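Local coordinates for protein guanylate kinase (PDB 3TR0) that transfers a phosphate group from ATP to GMP, giving ADP and GDP, and so probably serves in the recycling of GMP, at residues A65-E69 against G70-E74; K87-V90 against L91-L94; G108-Q111 against I112-L115. All coordinates share one frame; numbering follows the deposited sequence.

Interaction 1: residues A65-E69 against G70-E74. With 5GP (guanosine-5'-monophosphate), chain D.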
ATOM      1  N   ALA A  65      -6.844  -1.059  37.696  1.00 49.78           N
ATOM      2  CA  ALA A  65      -6.987   0.372  37.921  1.00 48.52           C
ATOM      3  C   ALA A  65      -7.027   1.109  36.584  1.00 39.42           C
ATOM      4  O   ALA A  65      -7.977   1.836  36.298  1.00 39.33           O
ATOM      5  CB  ALA A  65      -5.849   0.889  38.782  1.00 38.01           C
HETATM    6  N   MSE A  66      -5.999   0.905  35.765  1.00 34.20           N
HETATM    7  CA  MSE A  66      -5.919   1.554  34.453  1.00 36.80           C
HETATM    8  C   MSE A  66      -7.160   1.298  33.600  1.00 42.51           C
HETATM    9  O   MSE A  66      -7.637   2.196  32.907  1.00 34.67           O
HETATM   10  CB  MSE A  66      -4.658   1.108  33.703  1.00 36.88           C
HETATM   11  CG  MSE A  66      -3.440   1.982  33.950  1.00 33.55           C
HETATM   12 SE   MSE A  66      -1.745   1.050  33.651  1.00 45.67          SE
HETATM   13  CE  MSE A  66      -0.527   2.544  33.944  1.00 81.17           C
ATOM     14  N   VAL A  67      -7.683   0.077  33.659  1.00 42.91           N
ATOM     15  CA  VAL A  67      -8.883  -0.277  32.907  1.00 42.26           C
ATOM     16  C   VAL A  67     -10.088   0.552  33.349  1.00 43.78           C
ATOM     17  O   VAL A  67     -10.782   1.140  32.523  1.00 41.79           O
ATOM     18  CB  VAL A  67      -9.222  -1.771  33.042  1.00 47.98           C
ATOM     19  CG1 VAL A  67     -10.529  -2.085  32.326  1.00 52.97           C
ATOM     20  CG2 VAL A  67      -8.086  -2.629  32.499  1.00 34.80           C
ATOM     21  N   LYS A  68     -10.333   0.595  34.658  1.00 41.41           N
ATOM     22  CA  LYS A  68     -11.448   1.367  35.201  1.00 52.19           C
ATOM     23  C   LYS A  68     -11.269   2.865  34.959  1.00 48.68           C
ATOM     24  O   LYS A  68     -12.245   3.594  34.784  1.00 53.16           O
ATOM     25  CB  LYS A  68     -11.612   1.096  36.699  1.00 66.62           C
ATOM     26  CG  LYS A  68     -11.944  -0.348  37.042  1.00 79.96           C
ATOM     27  CD  LYS A  68     -12.000  -0.560  38.548  1.00 89.76           C
ATOM     28  CE  LYS A  68     -12.255  -2.018  38.894  1.00 91.46           C
ATOM     29  NZ  LYS A  68     -12.200  -2.260  40.361  1.00 94.46           N
ATOM     30  N   GLU A  69     -10.019   3.317  34.951  1.00 35.69           N
ATOM     31  CA  GLU A  69      -9.712   4.728  34.744  1.00 41.64           C
ATOM     32  C   GLU A  69      -9.833   5.120  33.272  1.00 47.29           C
ATOM     33  O   GLU A  69      -9.963   6.300  32.944  1.00 45.06           O
ATOM     34  CB  GLU A  69      -8.302   5.052  35.246  1.00 57.35           C
ATOM     35  CG  GLU A  69      -8.089   4.815  36.734  1.00 78.43           C
ATOM     36  CD  GLU A  69      -6.671   5.126  37.181  1.00 89.39           C
ATOM     37  OE1 GLU A  69      -6.079   6.098  36.668  1.00 86.69           O
ATOM     38  OE2 GLU A  69      -6.144   4.396  38.046  1.00 97.87           O
ATOM     39  N   GLY A  70      -9.782   4.125  32.390  1.00 45.74           N
ATOM     40  CA  GLY A  70      -9.855   4.368  30.960  1.00 41.77           C
ATOM     41  C   GLY A  70      -8.515   4.757  30.367  1.00 41.91           C
ATOM     42  O   GLY A  70      -8.451   5.385  29.310  1.00 36.48           O
ATOM     43  N   ALA A  71      -7.438   4.373  31.047  1.00 37.35           N
ATOM     44  CA  ALA A  71      -6.085   4.726  30.628  1.00 32.58           C
ATOM     45  C   ALA A  71      -5.644   3.988  29.370  1.00 29.62           C
ATOM     46  O   ALA A  71      -4.636   4.340  28.758  1.00 30.01           O
ATOM     47  CB  ALA A  71      -5.096   4.469  31.762  1.00 35.20           C
ATOM     48  N   PHE A  72      -6.387   2.956  28.988  1.00 39.44           N
ATOM     49  CA  PHE A  72      -6.016   2.168  27.820  1.00 31.20           C
ATOM     50  C   PHE A  72      -6.812   2.540  26.574  1.00 28.63           C
ATOM     51  O   PHE A  72      -8.025   2.729  26.626  1.00 36.05           O
ATOM     52  CB  PHE A  72      -6.162   0.672  28.103  1.00 26.64           C
ATOM     53  CG  PHE A  72      -5.166   0.142  29.092  1.00 26.10           C
ATOM     54  CD1 PHE A  72      -3.809   0.211  28.830  1.00 23.72           C
ATOM     55  CD2 PHE A  72      -5.587  -0.439  30.277  1.00 25.80           C
ATOM     56  CE1 PHE A  72      -2.891  -0.280  29.734  1.00 41.14           C
ATOM     57  CE2 PHE A  72      -4.675  -0.939  31.176  1.00 34.56           C
ATOM     58  CZ  PHE A  72      -3.324  -0.855  30.908  1.00 33.74           C
ATOM     59  N   LEU A  73      -6.108   2.639  25.453  1.00 31.84           N
ATOM     60  CA  LEU A  73      -6.733   2.847  24.155  1.00 19.61           C
ATOM     61  C   LEU A  73      -7.394   1.543  23.759  1.00 32.75           C
ATOM     62  O   LEU A  73      -8.382   1.512  23.019  1.00 35.39           O
ATOM     63  CB  LEU A  73      -5.656   3.200  23.133  1.00 29.81           C
ATOM     64  CG  LEU A  73      -6.079   3.750  21.775  1.00 31.96           C
ATOM     65  CD1 LEU A  73      -6.895   5.012  21.961  1.00 31.31           C
ATOM     66  CD2 LEU A  73      -4.852   4.021  20.924  1.00 35.44           C
ATOM     67  N   GLU A  74      -6.832   0.466  24.294  1.00 29.01           N
ATOM     68  CA  GLU A  74      -7.159  -0.884  23.898  1.00 24.45           C
ATOM     69  C   GLU A  74      -6.644  -1.813  24.989  1.00 24.49           C
ATOM     70  O   GLU A  74      -5.559  -1.591  25.527  1.00 29.14           O
ATOM     71  CB  GLU A  74      -6.454  -1.168  22.568  1.00 35.16           C
ATOM     72  CG  GLU A  74      -6.420  -2.599  22.128  1.00 41.33           C
ATOM     73  CD  GLU A  74      -5.440  -3.442  22.915  1.00 28.13           C
ATOM     74  OE1 GLU A  74      -4.263  -3.035  23.094  1.00 19.04           O
ATOM     75  OE2 GLU A  74      -5.864  -4.522  23.353  1.00 37.55           O
TER
HETATM   76  P   5GP D 205       3.805 -12.230  25.182  1.00 30.33           P
HETATM   77  O1P 5GP D 205       4.945 -11.241  25.186  1.00 27.75           O
HETATM   78  O2P 5GP D 205       3.205 -12.628  26.504  1.00 26.59           O
HETATM   79  O3P 5GP D 205       4.240 -13.457  24.415  1.00 31.35           O
HETATM   80  O5' 5GP D 205       2.658 -11.704  24.213  1.00 26.25           O
HETATM   81  C5' 5GP D 205       1.374 -12.303  24.209  1.00 26.97           C
HETATM   82  C4' 5GP D 205       0.504 -11.720  23.128  1.00 29.60           C
HETATM   83  O4' 5GP D 205      -0.290 -10.647  23.675  1.00 21.49           O
HETATM   84  C3' 5GP D 205       1.242 -11.066  21.972  1.00 30.14           C
HETATM   85  O3' 5GP D 205       1.705 -12.001  21.013  1.00 34.52           O
HETATM   86  C2' 5GP D 205       0.216 -10.085  21.416  1.00 35.69           C
HETATM   87  O2' 5GP D 205      -0.649 -10.739  20.500  1.00 33.21           O
HETATM   88  C1' 5GP D 205      -0.597  -9.720  22.664  1.00 25.60           C
HETATM   89  N9  5GP D 205      -0.298  -8.365  23.158  1.00 17.36           N
HETATM   90  C8  5GP D 205       0.861  -7.852  23.593  1.00 16.77           C
HETATM   91  N7  5GP D 205       0.646  -6.566  23.970  1.00 15.47           N
HETATM   92  C5  5GP D 205      -0.663  -6.290  23.763  1.00 16.57           C
HETATM   93  C6  5GP D 205      -1.472  -5.174  23.945  1.00 19.68           C
HETATM   94  O6  5GP D 205      -1.003  -4.102  24.398  1.00 25.37           O
HETATM   95  N1  5GP D 205      -2.770  -5.253  23.630  1.00 21.52           N
HETATM   96  C2  5GP D 205      -3.307  -6.379  23.139  1.00 21.04           C
HETATM   97  N2  5GP D 205      -4.621  -6.445  22.822  1.00 16.75           N
HETATM   98  N3  5GP D 205      -2.548  -7.473  22.949  1.00 17.34           N
HETATM   99  C4  5GP D 205      -1.237  -7.439  23.261  1.00 17.59           C
HETATM  100  O   HOH W   1      -8.961   1.530  29.956  0.69 26.88           O
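The helix ending at Glu69 closes in a Schellman motif, in which Ala71 N donates to Met66 O at 2.9 Å and Gly70, at positive phi (83°), turns the chain out of its last turn. Gly70 N also donates to Val67 O, 3.2 Å away, but from above the carbonyl plane, and it makes a second, weak bond to Met66 O. Glycine suits this position because a CB at these backbone angles would run into the carbonyl oxygen of Glu69. Beyond the cap the chain swings away at roughly a right angle to the last helical turn, and Phe72 lies against the helix side chains it has just left. Met66, a selenomethionine here, crosses the Phe72 ring at about a right angle. Its CB comes to 3.3 Å from Phe72 CE2, and its extended chain carries SE to 4.6 Å from the ring centroid, an oblique Met-aromatic contact 50° off the normal. The small methyl of Ala71 fits against Met66 CG. Val67 CG2, which lies beside its own backbone N, meets the edge of the ring near its plane, 4.0 Å from Phe72 CD2. The motif thus passes the chain from helix 60-69 into strand 72-78 of the GMP-binding region, and Phe63, from earlier in the helix, stacks on Phe72. A water bridges the two segments, donating to Val67 O and accepting from Phe72 N. Two residues further on, Glu74 has CG anti to its backbone nitrogen (chi1 167°), and its carboxylate faces the guanine of the bound GMP. OE1 accepts from N1 of the nucleotide at 2.7 Å, and OE2 from the exocyclic N2 at a doubtful, very short distance; a carboxylate matches these two adjacent donors, and Thr85 also bonds OE1.

Interaction 2: residues K87-V90 against L91-L94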
ATOM      1  N   LYS A  87      -3.147   4.907  26.244  1.00 28.93           N
ATOM      2  CA  LYS A  87      -3.738   5.789  25.242  1.00 24.81           C
ATOM      3  C   LYS A  87      -2.952   7.075  24.994  1.00 22.75           C
ATOM      4  O   LYS A  87      -2.771   7.490  23.850  1.00 24.03           O
ATOM      5  CB  LYS A  87      -5.172   6.148  25.634  1.00 36.09           C
ATOM      6  CG  LYS A  87      -5.868   7.046  24.624  1.00 47.49           C
ATOM      7  CD  LYS A  87      -7.131   7.655  25.198  1.00 58.97           C
ATOM      8  CE  LYS A  87      -6.818   8.525  26.403  1.00 75.85           C
ATOM      9  NZ  LYS A  87      -8.042   9.152  26.976  1.00 86.59           N
ATOM     10  N   ASP A  88      -2.502   7.718  26.065  1.00 26.37           N
ATOM     11  CA  ASP A  88      -1.920   9.047  25.932  1.00 25.16           C
ATOM     12  C   ASP A  88      -0.621   9.052  25.133  1.00 26.77           C
ATOM     13  O   ASP A  88      -0.383   9.954  24.325  1.00 26.77           O
ATOM     14  CB  ASP A  88      -1.717   9.699  27.300  1.00 29.63           C
ATOM     15  CG  ASP A  88      -1.597  11.202  27.207  1.00 38.34           C
ATOM     16  OD1 ASP A  88      -2.586  11.850  26.801  1.00 47.26           O
ATOM     17  OD2 ASP A  88      -0.519  11.736  27.526  1.00 47.73           O
ATOM     18  N   TRP A  89       0.224   8.052  25.350  1.00 19.41           N
ATOM     19  CA  TRP A  89       1.491   8.001  24.633  1.00 27.48           C
ATOM     20  C   TRP A  89       1.259   7.930  23.128  1.00 26.72           C
ATOM     21  O   TRP A  89       1.934   8.602  22.355  1.00 22.30           O
ATOM     22  CB  TRP A  89       2.333   6.813  25.086  1.00 27.06           C
ATOM     23  CG  TRP A  89       3.635   6.719  24.358  1.00 26.47           C
ATOM     24  CD1 TRP A  89       4.826   7.263  24.738  1.00 30.64           C
ATOM     25  CD2 TRP A  89       3.875   6.055  23.113  1.00 29.67           C
ATOM     26  NE1 TRP A  89       5.797   6.972  23.811  1.00 26.19           N
ATOM     27  CE2 TRP A  89       5.239   6.228  22.804  1.00 26.78           C
ATOM     28  CE3 TRP A  89       3.072   5.323  22.233  1.00 25.90           C
ATOM     29  CZ2 TRP A  89       5.819   5.694  21.656  1.00 25.18           C
ATOM     30  CZ3 TRP A  89       3.650   4.795  21.088  1.00 23.30           C
ATOM     31  CH2 TRP A  89       5.009   4.984  20.810  1.00 22.10           C
ATOM     32  N   VAL A  90       0.294   7.115  22.721  1.00 20.08           N
ATOM     33  CA  VAL A  90      -0.016   6.948  21.306  1.00 19.20           C
ATOM     34  C   VAL A  90      -0.479   8.270  20.689  1.00 25.22           C
ATOM     35  O   VAL A  90       0.006   8.682  19.636  1.00 22.33           O
ATOM     36  CB  VAL A  90      -1.098   5.874  21.097  1.00 20.46           C
ATOM     37  CG1 VAL A  90      -1.580   5.876  19.656  1.00 18.75           C
ATOM     38  CG2 VAL A  90      -0.562   4.497  21.477  1.00 21.11           C
ATOM     39  N   LEU A  91      -1.404   8.942  21.361  1.00 22.03           N
ATOM     40  CA  LEU A  91      -1.932  10.198  20.845  1.00 25.52           C
ATOM     41  C   LEU A  91      -0.867  11.293  20.772  1.00 25.83           C
ATOM     42  O   LEU A  91      -0.891  12.120  19.867  1.00 23.00           O
ATOM     43  CB  LEU A  91      -3.145  10.659  21.656  1.00 27.73           C
ATOM     44  CG  LEU A  91      -4.318   9.677  21.652  1.00 26.89           C
ATOM     45  CD1 LEU A  91      -5.522  10.273  22.369  1.00 37.39           C
ATOM     46  CD2 LEU A  91      -4.681   9.280  20.222  1.00 24.69           C
ATOM     47  N   ARG A  92       0.067  11.302  21.721  1.00 19.74           N
ATOM     48  CA  ARG A  92       1.186  12.239  21.652  1.00 24.19           C
ATOM     49  C   ARG A  92       2.027  12.025  20.392  1.00 23.70           C
ATOM     50  O   ARG A  92       2.440  12.989  19.738  1.00 25.84           O
ATOM     51  CB  ARG A  92       2.070  12.146  22.895  1.00 28.08           C
ATOM     52  CG  ARG A  92       1.405  12.650  24.157  1.00 31.52           C
ATOM     53  CD  ARG A  92       2.435  13.078  25.195  1.00 31.22           C
ATOM     54  NE  ARG A  92       3.384  12.019  25.539  1.00 31.52           N
ATOM     55  CZ  ARG A  92       3.145  11.056  26.424  1.00 36.64           C
ATOM     56  NH1 ARG A  92       1.977  10.999  27.047  1.00 41.62           N
ATOM     57  NH2 ARG A  92       4.070  10.142  26.682  1.00 38.50           N
ATOM     58  N   GLN A  93       2.276  10.762  20.057  1.00 24.07           N
ATOM     59  CA  GLN A  93       3.045  10.415  18.865  1.00 24.47           C
ATOM     60  C   GLN A  93       2.335  10.856  17.595  1.00 27.35           C
ATOM     61  O   GLN A  93       2.948  11.446  16.703  1.00 23.82           O
ATOM     62  CB  GLN A  93       3.306   8.906  18.804  1.00 20.01           C
ATOM     63  CG  GLN A  93       3.951   8.338  20.051  1.00 28.10           C
ATOM     64  CD  GLN A  93       5.160   9.135  20.500  1.00 37.27           C
ATOM     65  OE1 GLN A  93       6.030   9.468  19.698  1.00 32.03           O
ATOM     66  NE2 GLN A  93       5.217   9.448  21.790  1.00 33.98           N
ATOM     67  N   LEU A  94       1.042  10.560  17.511  1.00 21.08           N
ATOM     68  CA  LEU A  94       0.249  10.966  16.350  1.00 23.12           C
ATOM     69  C   LEU A  94       0.265  12.484  16.191  1.00 24.01           C
ATOM     70  O   LEU A  94       0.408  13.003  15.079  1.00 27.06           O
ATOM     71  CB  LEU A  94      -1.188  10.465  16.484  1.00 18.68           C
ATOM     72  CG  LEU A  94      -1.361   8.946  16.459  1.00 20.99           C
ATOM     73  CD1 LEU A  94      -2.825   8.572  16.638  1.00 22.71           C
ATOM     74  CD2 LEU A  94      -0.803   8.359  15.165  1.00 23.07           C
TER
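Helix 87-95 follows strand 81-86 and leads toward strand 99-103 of the parallel sheet, and the side chains of Trp89 and Gln93, one turn apart, pack together on its sheet-facing side. Gln93 CG rests over the six-membered ring of the indole, 3.4 Å from its centroid and only 5° off the normal, a CH-pi contact. Gln93 reaches this place because its CG stands beside the backbone N and the chain then folds at chi2, which lays the amide over the same ring system with its plane 24° from that of the indole. Glutamine suits the site: its aliphatic part meets the aromatic face, while OE1 takes a weak hydrogen bond from Arg98. Lys35 and Val100 touch both side chains, so the pair meets strands 34-36 and 99-103. Trp89 O accepts from Gln93 N at 3.2 Å and, more weakly, from Gln93 NE2. On the outer side Asp88 and Arg92 form an i to i+4 salt bridge, with Asp88 OD2 2.6 Å from Arg92 NH1. The carboxylate oxygen lies at the edge of the guanidinium, in its plane, but as a hydrogen bond the pair is weak, being strongly bent, and the two flat groups are turned 52° apart. A bend at chi3 brings the guanidinium back along the helix, its plane nearly perpendicular to the indole and one face over Trp89 CA. At the first turn, the Glu86 carboxylate accepts the backbone N-H groups of Asp88 and Trp89, as suits a helix start. Lys87 and Leu91 pair their aliphatic parts, and Val90, buried against Leu73, touches Leu94 in the next turn, Val90 CG1 lying 4.2 Å from Leu94 CD1.

Interaction 3: residues G108-Q111 against I112-L115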
ATOM      1  N   GLY A 108      -7.472  -6.850  20.447  1.00 19.64           N
ATOM      2  CA  GLY A 108      -7.053  -5.463  20.465  1.00 17.14           C
ATOM      3  C   GLY A 108      -7.241  -4.811  19.107  1.00 20.61           C
ATOM      4  O   GLY A 108      -7.643  -3.648  19.013  1.00 20.93           O
ATOM      5  N   ALA A 109      -6.953  -5.564  18.049  1.00 18.77           N
ATOM      6  CA  ALA A 109      -7.113  -5.062  16.687  1.00 21.24           C
ATOM      7  C   ALA A 109      -8.547  -4.608  16.432  1.00 21.24           C
ATOM      8  O   ALA A 109      -8.774  -3.522  15.898  1.00 21.41           O
ATOM      9  CB  ALA A 109      -6.707  -6.126  15.679  1.00 23.54           C
ATOM     10  N   ARG A 110      -9.513  -5.441  16.814  1.00 25.96           N
ATOM     11  CA  ARG A 110     -10.923  -5.087  16.655  1.00 25.95           C
ATOM     12  C   ARG A 110     -11.248  -3.762  17.344  1.00 24.89           C
ATOM     13  O   ARG A 110     -11.993  -2.944  16.806  1.00 32.02           O
ATOM     14  CB  ARG A 110     -11.837  -6.200  17.187  1.00 22.64           C
ATOM     15  CG  ARG A 110     -11.802  -7.495  16.384  1.00 25.48           C
ATOM     16  CD  ARG A 110     -12.878  -8.466  16.869  1.00 19.73           C
ATOM     17  NE  ARG A 110     -12.967  -9.675  16.058  1.00 27.50           N
ATOM     18  CZ  ARG A 110     -13.927 -10.586  16.182  1.00 31.85           C
ATOM     19  NH1 ARG A 110     -14.883 -10.422  17.087  1.00 33.93           N
ATOM     20  NH2 ARG A 110     -13.936 -11.661  15.403  1.00 33.96           N
ATOM     21  N   GLN A 111     -10.685  -3.549  18.530  1.00 27.24           N
ATOM     22  CA  GLN A 111     -10.934  -2.321  19.283  1.00 24.91           C
ATOM     23  C   GLN A 111     -10.366  -1.104  18.568  1.00 31.57           C
ATOM     24  O   GLN A 111     -11.032  -0.076  18.441  1.00 29.86           O
ATOM     25  CB  GLN A 111     -10.333  -2.418  20.686  1.00 27.20           C
ATOM     26  CG  GLN A 111     -11.008  -3.438  21.581  1.00 28.22           C
ATOM     27  CD  GLN A 111     -10.270  -3.630  22.885  1.00 31.01           C
ATOM     28  OE1 GLN A 111     -10.036  -2.674  23.625  1.00 25.56           O
ATOM     29  NE2 GLN A 111      -9.883  -4.866  23.167  1.00 30.82           N
ATOM     30  N   ILE A 112      -9.128  -1.226  18.101  1.00 25.64           N
ATOM     31  CA  ILE A 112      -8.463  -0.125  17.415  1.00 23.92           C
ATOM     32  C   ILE A 112      -9.178   0.248  16.113  1.00 22.48           C
ATOM     33  O   ILE A 112      -9.350   1.429  15.811  1.00 24.19           O
ATOM     34  CB  ILE A 112      -6.987  -0.453  17.131  1.00 21.07           C
ATOM     35  CG1 ILE A 112      -6.233  -0.675  18.442  1.00 18.23           C
ATOM     36  CG2 ILE A 112      -6.338   0.670  16.339  1.00 19.50           C
ATOM     37  CD1 ILE A 112      -6.193   0.550  19.336  1.00 19.25           C
ATOM     38  N   ARG A 113      -9.600  -0.756  15.348  1.00 21.51           N
ATOM     39  CA  ARG A 113     -10.317  -0.499  14.097  1.00 24.25           C
ATOM     40  C   ARG A 113     -11.577   0.328  14.328  1.00 37.07           C
ATOM     41  O   ARG A 113     -11.905   1.209  13.533  1.00 29.89           O
ATOM     42  CB  ARG A 113     -10.671  -1.798  13.372  1.00 25.43           C
ATOM     43  CG  ARG A 113      -9.484  -2.509  12.756  1.00 26.86           C
ATOM     44  CD  ARG A 113      -9.912  -3.663  11.860  1.00 25.73           C
ATOM     45  NE  ARG A 113      -8.806  -4.590  11.650  1.00 21.09           N
ATOM     46  CZ  ARG A 113      -8.661  -5.734  12.306  1.00 25.24           C
ATOM     47  NH1 ARG A 113      -9.574  -6.107  13.196  1.00 22.57           N
ATOM     48  NH2 ARG A 113      -7.614  -6.512  12.067  1.00 19.20           N
ATOM     49  N   GLU A 114     -12.284   0.035  15.413  1.00 35.74           N
ATOM     50  CA  GLU A 114     -13.472   0.795  15.784  1.00 37.74           C
ATOM     51  C   GLU A 114     -13.098   2.226  16.152  1.00 30.11           C
ATOM     52  O   GLU A 114     -13.726   3.185  15.704  1.00 34.99           O
ATOM     53  CB  GLU A 114     -14.178   0.134  16.969  1.00 42.95           C
ATOM     54  CG  GLU A 114     -14.854  -1.187  16.646  1.00 60.38           C
ATOM     55  CD  GLU A 114     -16.329  -1.024  16.337  1.00 75.38           C
ATOM     56  OE1 GLU A 114     -16.946  -0.078  16.871  1.00 79.97           O
ATOM     57  OE2 GLU A 114     -16.872  -1.838  15.560  1.00 77.20           O
ATOM     58  N   LEU A 115     -12.056   2.354  16.964  1.00 27.52           N
ATOM     59  CA  LEU A 115     -11.677   3.626  17.565  1.00 25.09           C
ATOM     60  C   LEU A 115     -10.914   4.553  16.614  1.00 38.22           C
ATOM     61  O   LEU A 115     -10.957   5.775  16.761  1.00 34.28           O
ATOM     62  CB  LEU A 115     -10.858   3.356  18.831  1.00 36.88           C
ATOM     63  CG  LEU A 115     -10.307   4.516  19.654  1.00 48.00           C
ATOM     64  CD1 LEU A 115     -10.194   4.107  21.114  1.00 55.96           C
ATOM     65  CD2 LEU A 115      -8.960   4.969  19.109  1.00 59.26           C
TER
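Ala109 O accepts Arg113 N at 2.9 Å in a nearly straight bond (168°), and Arg113 CG lies 3.4 Å from the same oxygen. This is one turn of helix 106-115, which packs on the parallel sheet of the P-loop kinase fold and whose beginning borders the GMP pocket. Next to it, Ile112 N donates to Gly108 O at 3.0 Å. Gly108 touches the nucleotide, and the lack of a side chain lets the backbone come close to it; its own N-H is bonded to Asp105. Ala109 is small too, and its single methyl lies against one face of the Arg113 guanidinium, 3.7 Å from Arg113 NH2. The arginine reaches back over it with an extended chain, CG beside its backbone N (chi1 -71°). The end of that side chain is taken up by Ser121 and by a cation-pi contact with Phe164, while Arg110 extends separately to a salt bridge with Glu163. Ile112, buried, packs its branched hydrocarbon on Leu9 and Ile11 of strand 9-13, as suits a helix lying on a sheet. Gln111 reaches strand 72-78, where NE2 donates to His75 O. At the end of the helix, Leu115 N closes the last turn with a bond of 3.0 Å to Gln111 O.

From the N terminus the three contacts come in series, none enclosing or crossing another, and each is local, spanning one helical turn or a helix end. Interaction 1 closes helix 60-69 and opens strand 72-78; interaction 2 lies on helix 87-95, after strand 81-86 has run back antiparallel; interaction 3 lies on helix 106-115, beyond strand 99-103. Leu73, in the second segment of interaction 1, packs on Lys87 and Val90 of interaction 2 and on Ile112 and Leu115 of interaction 3. Ala71 O probably bonds Lys87 N, and Glu74 packs on Gly108 and Gln111. Residues 87-94 and 108-115 do not touch each other. The mixed sheet of the GMP-binding region is thereby tied to the parallel-sheet core.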